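Local structure of protein deadlock (Drosophila melanogaster, 5XYV) at residues Lys38-Leu41 against Glu42-Lys46. The protein acts in oogenesis and germline maintenance as a component of the Rhino-Deadlock-Cutoff complex, its N-terminal segment binding Rhino directly. Numbering follows the deposited sequence.
Sequences KGFL and ESWRK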
loop_
_atom_site.group_PDB
_atom_site.type_symbol
_atom_site.label_atom_id
_atom_site.label_comp_id
_atom_site.label_asym_id
_atom_site.label_seq_id
_atom_site.Cartn_x
_atom_site.Cartn_y
_atom_site.Cartn_z
ATOM N N LYS C 38 -8.690 2.167 -20.456
ATOM C CA LYS C 38 -8.864 3.606 -20.293
ATOM C C LYS C 38 -8.399 4.089 -18.916
ATOM O O LYS C 38 -7.817 5.159 -18.787
ATOM C CB LYS C 38 -10.327 3.993 -20.516
ATOM C CG LYS C 38 -10.593 5.495 -20.445
ATOM C CD LYS C 38 -12.048 5.784 -20.776
ATOM C CE LYS C 38 -12.368 7.265 -20.751
ATOM N NZ LYS C 38 -13.810 7.450 -21.072
ATOM N N GLY C 39 -8.659 3.297 -17.888
ATOM C CA GLY C 39 -8.178 3.619 -16.561
ATOM C C GLY C 39 -6.686 3.338 -16.413
ATOM O O GLY C 39 -6.006 3.952 -15.594
ATOM N N PHE C 40 -6.170 2.405 -17.204
ATOM C CA PHE C 40 -4.729 2.134 -17.202
ATOM C C PHE C 40 -3.946 3.333 -17.707
ATOM O O PHE C 40 -2.909 3.668 -17.169
ATOM C CB PHE C 40 -4.437 0.902 -18.054
ATOM C CG PHE C 40 -2.990 0.731 -18.411
ATOM C CD1 PHE C 40 -2.068 0.276 -17.463
ATOM C CD2 PHE C 40 -2.551 0.992 -19.697
ATOM C CE1 PHE C 40 -0.718 0.105 -17.804
ATOM C CE2 PHE C 40 -1.212 0.790 -20.049
ATOM C CZ PHE C 40 -0.297 0.359 -19.091
ATOM N N LEU C 41 -4.439 3.981 -18.749
ATOM C CA LEU C 41 -3.743 5.135 -19.302
ATOM C C LEU C 41 -3.851 6.360 -18.399
ATOM O O LEU C 41 -2.879 7.098 -18.215
ATOM C CB LEU C 41 -4.275 5.465 -20.690
ATOM C CG LEU C 41 -3.877 4.470 -21.776
ATOM C CD1 LEU C 41 -4.534 4.875 -23.069
ATOM C CD2 LEU C 41 -2.362 4.405 -21.926
ATOM N N GLU C 42 -5.032 6.540 -17.817
ATOM C CA GLU C 42 -5.277 7.603 -16.859
ATOM C C GLU C 42 -4.444 7.438 -15.573
ATOM O O GLU C 42 -4.177 8.425 -14.893
ATOM C CB GLU C 42 -6.787 7.676 -16.529
ATOM C CG GLU C 42 -7.656 8.113 -17.717
ATOM C CD GLU C 42 -9.160 7.958 -17.493
ATOM O OE1 GLU C 42 -9.568 7.432 -16.434
ATOM O OE2 GLU C 42 -9.933 8.312 -18.411
ATOM N N SER C 43 -4.034 6.209 -15.248
ATOM C CA SER C 43 -3.350 5.939 -13.981
ATOM C C SER C 43 -1.920 6.471 -13.961
ATOM O O SER C 43 -1.367 6.760 -12.899
ATOM C CB SER C 43 -3.332 4.438 -13.672
ATOM O OG SER C 43 -2.263 3.799 -14.347
ATOM N N TRP C 44 -1.315 6.588 -15.132
ATOM C CA TRP C 44 0.023 7.155 -15.228
ATOM C C TRP C 44 0.036 8.660 -15.074
ATOM O O TRP C 44 1.016 9.221 -14.591
ATOM C CB TRP C 44 0.680 6.803 -16.564
ATOM C CG TRP C 44 0.792 5.353 -16.806
ATOM C CD1 TRP C 44 -0.134 4.536 -17.391
ATOM C CD2 TRP C 44 1.900 4.525 -16.457
ATOM N NE1 TRP C 44 0.339 3.247 -17.421
ATOM C CE2 TRP C 44 1.594 3.215 -16.855
ATOM C CE3 TRP C 44 3.137 4.771 -15.841
ATOM C CZ2 TRP C 44 2.473 2.144 -16.671
ATOM C CZ3 TRP C 44 3.995 3.716 -15.650
ATOM C CH2 TRP C 44 3.666 2.417 -16.072
ATOM N N ARG C 45 -1.037 9.317 -15.510
ATOM C CA ARG C 45 -1.031 10.781 -15.627
ATOM C C ARG C 45 -1.394 11.531 -14.339
ATOM O O ARG C 45 -0.873 12.617 -14.085
ATOM C CB ARG C 45 -1.963 11.250 -16.766
ATOM C CG ARG C 45 -2.039 10.341 -17.986
ATOM C CD ARG C 45 -2.821 11.011 -19.126
ATOM N NE ARG C 45 -3.736 12.050 -18.657
ATOM C CZ ARG C 45 -4.940 11.811 -18.147
ATOM N NH1 ARG C 45 -5.382 10.565 -18.049
ATOM N NH2 ARG C 45 -5.704 12.817 -17.745
ATOM N N LYS C 46 -2.285 10.976 -13.532
ATOM C CA LYS C 46 -2.693 11.683 -12.333
ATOM C C LYS C 46 -2.283 10.927 -11.070
ATOM O O LYS C 46 -2.311 9.698 -11.048
ATOM C CB LYS C 46 -4.206 11.933 -12.357
ATOM C CG LYS C 46 -4.698 12.675 -13.591
ATOM C CD LYS C 46 -5.834 13.630 -13.245
ATOM C CE LYS C 46 -6.973 13.549 -14.253
ATOM N NZ LYS C 46 -8.269 13.331 -13.549
#
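Two first torsions bring Phe40 and Trp44 together one helical turn apart: CG of Phe40 stands anti to its own nitrogen (chi1 165°), whereas CG of Trp44 lies anti to the carbonyl carbon (chi1 -58°). The indole then comes edge-on over one face of the phenyl ring, a T-shaped stack with planes at 89°. NE1 of Trp44 leads the approach, 3.3 Å from CE1 of Phe40, standing above the ring nearer its outer carbons than its centre. Ser43 folds its hydroxyl back onto the same turn, OG donating to the carbonyl O of Phe40 at 2.9 Å, while OG also bonds to His19 of a Rhino chain. Further back, Glu42 N reaches Lys38 O in a regular helical bond of 3.3 Å. After it the backbone bonds are weak, Trp44 N pairing with Leu41 O, three residues back. Phe40 also meets Trp16 of helix 9-23, and Trp44 meets His19 and Phe30 of that Rhino chain. With an alanine in place of Trp44, the Phe40 face would probably lose the indole edge, and His19 and Phe30 of Rhino this aromatic neighbour. The arrangement is an i/i+4 aromatic pair on an amphipathic helix, here within the Rhino-binding region of Deadlock.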